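Local coordinates for protein phytase (Debaryomyces castellii, PDB 2GFI) that hydrolyses phytate (myo-inositol hexakisphosphate) as a 3-phytase of the histidine acid phosphatase family, releasing inorganic phosphate, at residues Arg73-Gly78 and Tyr110-Ser115; Arg303-Thr308 and Ile336-Ser341; Ser307-Ala312 and Ser438-Tyr443. All blocks are in the same frame, centred on the assembly; numbering follows the deposited sequence.

All three contacts are buried, and no direct hydrogen bond crosses any of them. Interaction 1 packs loop on loop, proline, valine and aromatic rings meeting not far from the predicted nucleophile, and keeps one exposed residue, Pro-113. About 29 Å away, centre to centre, and nearer the middle of the chain, interaction 2 crosses two helices at a glycine. Interaction 3, whose touching residues are all buried, sets the same helix 302-318, further along, against the C-terminal region, adding a bridging water and the asparagine that carries the glycan both contacts touch. The two share Ser-307 and Thr-308, and the Phe-339 ring of interaction 2 packs on the backbone at Leu-309 and Leu-310.

Interaction 1 (Arg73-Gly78 and Tyr110-Ser115); sequences RYPSTG and YFVPDS
Tyr-74 turns the edge of its ring to Val-112, whose CG2 lies close to the ring plane, 4.0 Å from CD1; Phe-111 O also sits at this edge. Tyr-117 meets the same ring with its plane turned by about 25°. The Tyr-110 ring has Val-112 N over one face, displaced toward the rim, while Tyr-258 packs edge-to-face with Phe-111. Pro-75 and Phe-111 approach tip to tip, CG standing 3.7 Å from both CE1 and CZ. The phenylalanine gets there with CG between its backbone N and carbonyl carbon (chi1 68°). Val-112 CG2 also reaches Pro-75 CD at 3.9 Å, and thus serves two consecutive residues.

Those two residues close the RHGxRxP signature of histidine acid phosphatases, which holds the predicted nucleophile His-70. The side chain of Tyr-74 is about 9 Å from that of His-70. Arg-73 of the signature curls alongside the chain that follows, its NH1 donating to Tyr-74 O (3.0 Å, 164° at the hydrogen), with the oxygen in the guanidinium plane. Tyr-74 OH is hydrogen-bonded to Asn-126 O. Tyr-261 and Val-265 of helix 249-266 flank the apolar cluster, and Tyr-83 of helix 77-91 touches both Pro-75 and Phe-111.

Interaction 2 (Arg303-Thr308 and Ile336-Ser341); sequences RVIGST and IEIFHS. With NAG (2-acetamido-2-deoxy-beta-D-glucopyranose), chain C.
Gly-306 and Ile-338 meet backbone to backbone, in a CA-H...O contact from Gly-306 CA to Ile-338 O at 3.2 Å. With no side chain on Gly-306, its CA comes within 3.8 Å of Phe-339 CA, and the helix axes approach to 6.9 Å. Apolar packing presses the CG2 methyls of Ile-305 and Ile-338 together at 3.5 Å, tighter than usual for carbons. That of Ile-338, anti to its backbone N, also lies against Gly-306 N.

No conventional hydrogen bond joins the two segments, though Ser-341 OG is hydrogen-bonded to Thr-302 OG1 of helix 302-318. Within 303-308, Ser-307 OG and N reach Arg-303 O from opposite faces of its plane, and Thr-308 OG1 donates to Ile-305 O (2.8 Å), nearly in line with the carbonyl. Thr-308 CG2 lies 3.8 Å from O7 of the glycan NAG; an alanine here would probably leave Ile-305 O with the backbone N of that same residue as its remaining donor within the segment and open a gap beside the acetamido group.

Such near-perpendicular packing (100°) through a glycine sets helix 302-318 on helix 333-343, which starts at Asp-333, the predicted proton donor of this histidine acid phosphatase.

Interaction 3 (Ser307-Ala312 and Ser438-Tyr443); sequences STLLNA and SAVTFY. With NAG (2-acetamido-2-deoxy-beta-D-glucopyranose), chain C.
Val-440 carries CG1 anti to its backbone N (chi1 164°), which sets CG2 anti to the carbonyl carbon, and its forked end meets the helix at Ala-312 and Leu-309. Leu-309 has CG anti to its own carbonyl carbon (chi1 -69°), and its CD2 comes back to Val-440 CG2 at 4.1 Å. Closest of the apolar pairs is Ala-312 CB with Val-440 CB, 3.6 Å apart; the alanine methyl is small enough to sit against both the valine and Tyr-443.

The aromatic pair that follows extends this apolar patch. Val-440 CG1 lies 3.6 Å above one face of the Phe-442 ring, toward its rim. Phe-442 in turn places CE1 over the centre of one face of the Tyr-443 ring, and Ala-312 CB takes the edge of that ring, 4.1 Å from CE2. Leu-309 crosses Tyr-443 at about a right angle, its CD2 near OH.

A water links the backbones. It donates to Thr-308 O (2.9 Å) and accepts from Val-440 N (3.0 Å), so that carbonyl serves the water as well as the helical bond from Ala-312 N. Asn-311 bears the N-linked glycan, its ND2 bonded covalently to C1 of NAG at 1.5 Å; the sugar is also hydrogen-bonded to Thr-426 O.

The contact thus lays the C-terminal region on helix 302-318, whose Leu-310 packs against Phe-339 of helix 333-343 and against Tyr-415 and Arg-422 of helix 412-423. Tyr-443 reaches the central sheet, its hydroxyl hydrogen-bonded to Ser-329 OG of strand 326-331 and its ring meeting, edge-to-face, Phe-161 of the parallel strand 158-163.

Interaction 1 (Arg73-Gly78 and Tyr110-Ser115)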
loop_
_atom_site.group_PDB
_atom_site.type_symbol
_atom_site.label_atom_id
_atom_site.label_comp_id
_atom_site.label_asym_id
_atom_site.label_seq_id
_atom_site.Cartn_x
_atom_site.Cartn_y
_atom_site.Cartn_z
ATOM N N ARG A 73 -8.214 -7.600 -23.343
ATOM C CA ARG A 73 -8.819 -8.564 -24.216
ATOM C C ARG A 73 -8.085 -9.885 -24.151
ATOM O O ARG A 73 -6.988 -10.004 -23.568
ATOM C CB ARG A 73 -8.843 -8.022 -25.652
ATOM C CG ARG A 73 -7.502 -7.446 -26.143
ATOM C CD ARG A 73 -7.421 -7.559 -27.621
ATOM N NE ARG A 73 -6.228 -7.022 -28.236
ATOM C CZ ARG A 73 -5.171 -7.767 -28.527
ATOM N NH1 ARG A 73 -5.152 -9.045 -28.219
ATOM N NH2 ARG A 73 -4.129 -7.238 -29.113
ATOM N N TYR A 74 -8.745 -10.896 -24.713
ATOM C CA TYR A 74 -8.131 -12.132 -25.102
ATOM C C TYR A 74 -7.139 -11.834 -26.213
ATOM O O TYR A 74 -7.179 -10.756 -26.828
ATOM C CB TYR A 74 -9.195 -13.092 -25.634
ATOM C CG TYR A 74 -9.880 -13.873 -24.547
ATOM C CD1 TYR A 74 -9.424 -15.143 -24.187
ATOM C CD2 TYR A 74 -10.984 -13.337 -23.866
ATOM C CE1 TYR A 74 -10.072 -15.878 -23.169
ATOM C CE2 TYR A 74 -11.613 -14.045 -22.852
ATOM C CZ TYR A 74 -11.157 -15.303 -22.510
ATOM O OH TYR A 74 -11.786 -15.983 -21.497
ATOM N N PRO A 75 -6.251 -12.788 -26.482
ATOM C CA PRO A 75 -5.308 -12.624 -27.573
ATOM C C PRO A 75 -6.060 -12.450 -28.888
ATOM O O PRO A 75 -7.202 -12.893 -29.029
ATOM C CB PRO A 75 -4.509 -13.925 -27.556
ATOM C CG PRO A 75 -4.718 -14.498 -26.181
ATOM C CD PRO A 75 -6.069 -14.050 -25.752
ATOM N N SER A 76 -5.425 -11.767 -29.829
ATOM C CA SER A 76 -5.940 -11.710 -31.169
ATOM C C SER A 76 -5.832 -13.114 -31.734
ATOM O O SER A 76 -5.270 -14.044 -31.099
ATOM C CB SER A 76 -5.102 -10.760 -32.004
ATOM O OG SER A 76 -3.799 -11.296 -32.088
ATOM N N THR A 77 -6.359 -13.286 -32.937
ATOM C CA THR A 77 -6.328 -14.619 -33.556
ATOM C C THR A 77 -4.901 -15.091 -33.715
ATOM O O THR A 77 -4.559 -16.183 -33.263
ATOM C CB THR A 77 -7.017 -14.586 -34.903
ATOM O OG1 THR A 77 -8.377 -14.129 -34.715
ATOM C CG2 THR A 77 -7.078 -16.021 -35.478
ATOM N N GLY A 78 -4.064 -14.252 -34.303
ATOM C CA GLY A 78 -2.699 -14.637 -34.648
ATOM C C GLY A 78 -1.921 -15.039 -33.416
ATOM O O GLY A 78 -1.405 -16.162 -33.313
ATOM N N TYR A 110 -4.371 -24.623 -21.415
ATOM C CA TYR A 110 -4.183 -23.452 -22.233
ATOM C C TYR A 110 -5.264 -22.437 -21.821
ATOM O O TYR A 110 -6.410 -22.834 -21.576
ATOM C CB TYR A 110 -4.301 -23.807 -23.696
ATOM C CG TYR A 110 -4.148 -22.592 -24.551
ATOM C CD1 TYR A 110 -3.021 -21.798 -24.444
ATOM C CD2 TYR A 110 -5.137 -22.221 -25.469
ATOM C CE1 TYR A 110 -2.885 -20.644 -25.221
ATOM C CE2 TYR A 110 -4.988 -21.068 -26.271
ATOM C CZ TYR A 110 -3.870 -20.290 -26.125
ATOM O OH TYR A 110 -3.698 -19.146 -26.867
ATOM N N PHE A 111 -4.904 -21.148 -21.721
ATOM C CA PHE A 111 -5.796 -20.186 -21.066
ATOM C C PHE A 111 -6.987 -19.691 -21.903
ATOM O O PHE A 111 -7.929 -19.102 -21.385
ATOM C CB PHE A 111 -5.006 -19.025 -20.513
ATOM C CG PHE A 111 -4.385 -18.142 -21.554
ATOM C CD1 PHE A 111 -5.050 -17.015 -22.011
ATOM C CD2 PHE A 111 -3.117 -18.391 -22.018
ATOM C CE1 PHE A 111 -4.456 -16.162 -22.925
ATOM C CE2 PHE A 111 -2.521 -17.574 -22.953
ATOM C CZ PHE A 111 -3.182 -16.457 -23.409
ATOM N N VAL A 112 -6.926 -19.902 -23.204
ATOM C CA VAL A 112 -8.057 -19.630 -24.045
ATOM C C VAL A 112 -8.799 -20.956 -24.238
ATOM O O VAL A 112 -8.392 -21.787 -25.061
ATOM C CB VAL A 112 -7.648 -19.015 -25.387
ATOM C CG1 VAL A 112 -8.871 -18.545 -26.119
ATOM C CG2 VAL A 112 -6.687 -17.840 -25.157
ATOM N N PRO A 113 -9.898 -21.131 -23.494
ATOM C CA PRO A 113 -10.628 -22.403 -23.514
ATOM C C PRO A 113 -11.297 -22.563 -24.878
ATOM O O PRO A 113 -11.220 -23.631 -25.526
ATOM C CB PRO A 113 -11.681 -22.231 -22.400
ATOM C CG PRO A 113 -11.884 -20.708 -22.243
ATOM C CD PRO A 113 -10.566 -20.099 -22.666
ATOM N N ASP A 114 -11.899 -21.477 -25.336
ATOM C CA ASP A 114 -12.698 -21.484 -26.546
ATOM C C ASP A 114 -12.145 -20.407 -27.462
ATOM O O ASP A 114 -11.961 -19.267 -27.032
ATOM C CB ASP A 114 -14.128 -21.149 -26.139
ATOM C CG ASP A 114 -15.132 -21.459 -27.220
ATOM O OD1 ASP A 114 -14.718 -21.686 -28.409
ATOM O OD2 ASP A 114 -16.367 -21.481 -26.943
ATOM N N SER A 115 -11.883 -20.756 -28.712
ATOM C CA SER A 115 -11.280 -19.827 -29.649
ATOM C C SER A 115 -12.268 -18.743 -30.081
ATOM O O SER A 115 -11.909 -17.764 -30.741
ATOM C CB SER A 115 -10.693 -20.578 -30.857
ATOM O OG SER A 115 -11.681 -20.885 -31.835
#

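Interaction 2 (Arg303-Thr308 and Ile336-Ser341)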
loop_
_atom_site.group_PDB
_atom_site.type_symbol
_atom_site.label_atom_id
_atom_site.label_comp_id
_atom_site.label_asym_id
_atom_site.label_seq_id
_atom_site.Cartn_x
_atom_site.Cartn_y
_atom_site.Cartn_z
ATOM N N ARG A 303 2.685 10.943 -38.907
ATOM C CA ARG A 303 2.298 12.287 -38.621
ATOM C C ARG A 303 1.124 12.724 -39.485
ATOM O O ARG A 303 0.199 13.377 -38.956
ATOM C CB ARG A 303 3.402 13.292 -38.761
ATOM C CG ARG A 303 2.847 14.600 -38.243
ATOM C CD ARG A 303 3.798 15.660 -38.035
ATOM N NE ARG A 303 4.977 15.261 -37.301
ATOM C CZ ARG A 303 5.747 16.138 -36.665
ATOM N NH1 ARG A 303 5.391 17.426 -36.648
ATOM N NH2 ARG A 303 6.854 15.732 -36.035
ATOM N N VAL A 304 1.143 12.384 -40.790
ATOM C CA VAL A 304 0.011 12.774 -41.655
ATOM C C VAL A 304 -1.277 12.087 -41.206
ATOM O O VAL A 304 -2.311 12.739 -41.109
ATOM C CB VAL A 304 0.241 12.557 -43.190
ATOM C CG1 VAL A 304 0.405 11.092 -43.538
ATOM C CG2 VAL A 304 -0.965 13.113 -43.968
ATOM N N ILE A 305 -1.196 10.780 -40.933
ATOM C CA ILE A 305 -2.347 10.016 -40.441
ATOM C C ILE A 305 -2.829 10.531 -39.080
ATOM O O ILE A 305 -4.001 10.813 -38.921
ATOM C CB ILE A 305 -2.039 8.509 -40.346
ATOM C CG1 ILE A 305 -1.666 7.929 -41.699
ATOM C CG2 ILE A 305 -3.253 7.762 -39.782
ATOM C CD1 ILE A 305 -0.942 6.588 -41.584
ATOM N N GLY A 306 -1.923 10.666 -38.108
ATOM C CA GLY A 306 -2.278 11.175 -36.779
ATOM C C GLY A 306 -2.927 12.548 -36.776
ATOM O O GLY A 306 -3.762 12.843 -35.921
ATOM N N SER A 307 -2.532 13.381 -37.739
ATOM C CA SER A 307 -2.981 14.771 -37.838
ATOM C C SER A 307 -4.448 14.897 -38.167
ATOM O O SER A 307 -5.025 15.969 -37.972
ATOM C CB SER A 307 -2.179 15.536 -38.898
ATOM O OG SER A 307 -0.830 15.656 -38.513
ATOM N N THR A 308 -5.048 13.825 -38.673
ATOM C CA THR A 308 -6.461 13.861 -38.988
ATOM C C THR A 308 -7.264 14.017 -37.722
ATOM O O THR A 308 -8.112 14.935 -37.638
ATOM C CB THR A 308 -6.941 12.641 -39.841
ATOM O OG1 THR A 308 -6.676 11.421 -39.144
ATOM C CG2 THR A 308 -6.121 12.513 -41.103
ATOM N N ILE A 336 -4.367 5.357 -31.668
ATOM C CA ILE A 336 -4.010 6.282 -30.622
ATOM C C ILE A 336 -2.529 6.571 -30.671
ATOM O O ILE A 336 -2.133 7.685 -30.366
ATOM C CB ILE A 336 -4.433 5.745 -29.257
ATOM C CG1 ILE A 336 -5.960 5.611 -29.222
ATOM C CG2 ILE A 336 -3.936 6.673 -28.148
ATOM C CD1 ILE A 336 -6.504 4.944 -27.969
ATOM N N GLU A 337 -1.713 5.576 -31.035
ATOM C CA GLU A 337 -0.265 5.810 -31.160
ATOM C C GLU A 337 0.030 6.752 -32.282
ATOM O O GLU A 337 0.808 7.673 -32.122
ATOM C CB GLU A 337 0.538 4.537 -31.413
ATOM C CG GLU A 337 1.095 3.967 -30.163
ATOM C CD GLU A 337 2.108 2.898 -30.424
ATOM O OE1 GLU A 337 3.262 3.048 -29.935
ATOM O OE2 GLU A 337 1.709 1.908 -31.086
ATOM N N ILE A 338 -0.583 6.493 -33.425
ATOM C CA ILE A 338 -0.430 7.348 -34.586
ATOM C C ILE A 338 -0.976 8.747 -34.288
ATOM O O ILE A 338 -0.342 9.741 -34.604
ATOM C CB ILE A 338 -1.126 6.697 -35.805
ATOM C CG1 ILE A 338 -0.407 5.380 -36.193
ATOM C CG2 ILE A 338 -1.241 7.696 -36.953
ATOM C CD1 ILE A 338 -1.213 4.474 -37.105
ATOM N N PHE A 339 -2.137 8.816 -33.651
ATOM C CA PHE A 339 -2.653 10.085 -33.131
ATOM C C PHE A 339 -1.564 10.823 -32.347
ATOM O O PHE A 339 -1.275 11.976 -32.646
ATOM C CB PHE A 339 -3.913 9.822 -32.284
ATOM C CG PHE A 339 -4.607 11.054 -31.774
ATOM C CD1 PHE A 339 -4.374 12.315 -32.320
ATOM C CD2 PHE A 339 -5.559 10.936 -30.761
ATOM C CE1 PHE A 339 -5.072 13.441 -31.835
ATOM C CE2 PHE A 339 -6.239 12.081 -30.255
ATOM C CZ PHE A 339 -6.002 13.315 -30.811
ATOM N N HIS A 340 -0.927 10.140 -31.393
ATOM C CA HIS A 340 0.171 10.707 -30.576
ATOM C C HIS A 340 1.411 11.071 -31.343
ATOM O O HIS A 340 2.152 11.973 -30.950
ATOM C CB HIS A 340 0.547 9.775 -29.403
ATOM C CG HIS A 340 -0.343 9.951 -28.214
ATOM N ND1 HIS A 340 -0.036 10.812 -27.172
ATOM C CD2 HIS A 340 -1.558 9.432 -27.934
ATOM C CE1 HIS A 340 -1.020 10.795 -26.291
ATOM N NE2 HIS A 340 -1.957 9.970 -26.731
ATOM N N SER A 341 1.641 10.385 -32.455
ATOM C CA SER A 341 2.697 10.812 -33.378
ATOM C C SER A 341 2.459 12.272 -33.805
ATOM O O SER A 341 3.397 13.062 -33.905
ATOM C CB SER A 341 2.720 9.909 -34.599
ATOM O OG SER A 341 3.943 10.053 -35.269
HETATM C C1 NAG C . -4.836 19.579 -40.782
HETATM C C2 NAG C . -4.623 18.864 -42.137
HETATM C C3 NAG C . -3.890 19.753 -43.166
HETATM C C4 NAG C . -4.563 21.134 -43.286
HETATM C C5 NAG C . -4.617 21.698 -41.853
HETATM C C6 NAG C . -5.239 23.076 -41.754
HETATM C C7 NAG C . -4.538 16.380 -42.047
HETATM C C8 NAG C . -3.612 15.218 -42.288
HETATM N N2 NAG C . -3.938 17.582 -41.962
HETATM O O3 NAG C . -3.855 19.077 -44.396
HETATM O O4 NAG C . -3.961 22.028 -44.244
HETATM O O5 NAG C . -5.395 20.849 -41.015
HETATM O O6 NAG C . -5.332 23.339 -40.376
HETATM O O7 NAG C . -5.757 16.175 -41.935
#

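Interaction 3 (Ser307-Ala312 and Ser438-Tyr443)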
loop_
_atom_site.group_PDB
_atom_site.type_symbol
_atom_site.label_atom_id
_atom_site.label_comp_id
_atom_site.label_asym_id
_atom_site.label_seq_id
_atom_site.Cartn_x
_atom_site.Cartn_y
_atom_site.Cartn_z
ATOM N N SER A 307 -2.532 13.381 -37.739
ATOM C CA SER A 307 -2.981 14.771 -37.838
ATOM C C SER A 307 -4.448 14.897 -38.167
ATOM O O SER A 307 -5.025 15.969 -37.972
ATOM C CB SER A 307 -2.179 15.536 -38.898
ATOM O OG SER A 307 -0.830 15.656 -38.513
ATOM N N THR A 308 -5.048 13.825 -38.673
ATOM C CA THR A 308 -6.461 13.861 -38.988
ATOM C C THR A 308 -7.264 14.017 -37.722
ATOM O O THR A 308 -8.112 14.935 -37.638
ATOM C CB THR A 308 -6.941 12.641 -39.841
ATOM O OG1 THR A 308 -6.676 11.421 -39.144
ATOM C CG2 THR A 308 -6.121 12.513 -41.103
ATOM N N LEU A 309 -6.988 13.162 -36.725
ATOM C CA LEU A 309 -7.643 13.287 -35.412
ATOM C C LEU A 309 -7.161 14.490 -34.642
ATOM O O LEU A 309 -7.915 15.041 -33.882
ATOM C CB LEU A 309 -7.522 12.012 -34.551
ATOM C CG LEU A 309 -8.299 10.784 -35.039
ATOM C CD1 LEU A 309 -8.026 9.566 -34.155
ATOM C CD2 LEU A 309 -9.816 11.063 -35.172
ATOM N N LEU A 310 -5.909 14.905 -34.827
ATOM C CA LEU A 310 -5.422 16.109 -34.135
ATOM C C LEU A 310 -6.173 17.351 -34.603
ATOM O O LEU A 310 -6.611 18.155 -33.771
ATOM C CB LEU A 310 -3.918 16.273 -34.295
ATOM C CG LEU A 310 -3.267 17.384 -33.468
ATOM C CD1 LEU A 310 -3.450 17.075 -32.016
ATOM C CD2 LEU A 310 -1.805 17.548 -33.842
ATOM N N ASN A 311 -6.349 17.476 -35.932
ATOM C CA ASN A 311 -7.163 18.560 -36.555
ATOM C C ASN A 311 -8.611 18.576 -36.099
ATOM O O ASN A 311 -9.139 19.624 -35.718
ATOM C CB ASN A 311 -7.159 18.420 -38.079
ATOM C CG ASN A 311 -5.910 18.990 -38.725
ATOM O OD1 ASN A 311 -5.122 19.677 -38.068
ATOM N ND2 ASN A 311 -5.745 18.722 -40.038
ATOM N N ALA A 312 -9.239 17.409 -36.125
ATOM C CA ALA A 312 -10.636 17.232 -35.751
ATOM C C ALA A 312 -10.866 17.637 -34.307
ATOM O O ALA A 312 -11.783 18.429 -33.997
ATOM C CB ALA A 312 -11.063 15.778 -35.969
ATOM N N SER A 438 -11.433 13.492 -46.881
ATOM C CA SER A 438 -10.134 14.124 -46.731
ATOM C C SER A 438 -9.935 14.583 -45.292
ATOM O O SER A 438 -8.818 14.889 -44.872
ATOM C CB SER A 438 -9.992 15.319 -47.682
ATOM O OG SER A 438 -10.901 16.340 -47.320
ATOM N N ALA A 439 -11.036 14.628 -44.550
ATOM C CA ALA A 439 -11.032 15.119 -43.190
ATOM C C ALA A 439 -12.089 14.368 -42.396
ATOM O O ALA A 439 -12.960 13.699 -42.975
ATOM C CB ALA A 439 -11.295 16.642 -43.174
ATOM N N VAL A 440 -11.979 14.452 -41.064
ATOM C CA VAL A 440 -12.997 13.939 -40.157
ATOM C C VAL A 440 -14.190 14.881 -40.225
ATOM O O VAL A 440 -14.037 16.115 -40.128
ATOM C CB VAL A 440 -12.482 13.850 -38.666
ATOM C CG1 VAL A 440 -13.660 13.681 -37.651
ATOM C CG2 VAL A 440 -11.435 12.762 -38.502
ATOM N N THR A 441 -15.363 14.281 -40.391
ATOM C CA THR A 441 -16.622 14.981 -40.270
ATOM C C THR A 441 -17.552 14.264 -39.309
ATOM O O THR A 441 -18.579 14.827 -38.934
ATOM C CB THR A 441 -17.330 15.158 -41.669
ATOM O OG1 THR A 441 -17.639 13.877 -42.243
ATOM C CG2 THR A 441 -16.381 15.847 -42.702
ATOM N N PHE A 442 -17.224 13.027 -38.913
ATOM C CA PHE A 442 -18.184 12.217 -38.138
ATOM C C PHE A 442 -18.607 12.868 -36.808
ATOM O O PHE A 442 -19.705 12.614 -36.347
ATOM C CB PHE A 442 -17.745 10.730 -37.983
ATOM C CG PHE A 442 -16.468 10.534 -37.193
ATOM C CD1 PHE A 442 -16.465 10.650 -35.803
ATOM C CD2 PHE A 442 -15.265 10.271 -37.849
ATOM C CE1 PHE A 442 -15.289 10.488 -35.082
ATOM C CE2 PHE A 442 -14.062 10.117 -37.135
ATOM C CZ PHE A 442 -14.086 10.230 -35.733
ATOM N N TYR A 443 -17.759 13.703 -36.189
ATOM C CA TYR A 443 -18.176 14.396 -34.944
ATOM C C TYR A 443 -19.299 15.420 -35.186
ATOM O O TYR A 443 -20.039 15.770 -34.249
ATOM C CB TYR A 443 -17.013 15.069 -34.174
ATOM C CG TYR A 443 -15.901 14.143 -33.699
ATOM C CD1 TYR A 443 -16.129 13.197 -32.701
ATOM C CD2 TYR A 443 -14.616 14.228 -34.245
ATOM C CE1 TYR A 443 -15.119 12.357 -32.269
ATOM C CE2 TYR A 443 -13.593 13.376 -33.824
ATOM C CZ TYR A 443 -13.858 12.447 -32.837
ATOM O OH TYR A 443 -12.872 11.595 -32.418
HETATM C C1 NAG C . -4.836 19.579 -40.782
HETATM C C2 NAG C . -4.623 18.864 -42.137
HETATM C C3 NAG C . -3.890 19.753 -43.166
HETATM C C4 NAG C . -4.563 21.134 -43.286
HETATM C C5 NAG C . -4.617 21.698 -41.853
HETATM C C6 NAG C . -5.239 23.076 -41.754
HETATM C C7 NAG C . -4.538 16.380 -42.047
HETATM C C8 NAG C . -3.612 15.218 -42.288
HETATM N N2 NAG C . -3.938 17.582 -41.962
HETATM O O3 NAG C . -3.855 19.077 -44.396
HETATM O O4 NAG C . -3.961 22.028 -44.244
HETATM O O5 NAG C . -5.395 20.849 -41.015
HETATM O O6 NAG C . -5.332 23.339 -40.376
HETATM O O7 NAG C . -5.757 16.175 -41.935
HETATM O O HOH W 1 -9.566 15.890 -39.939
#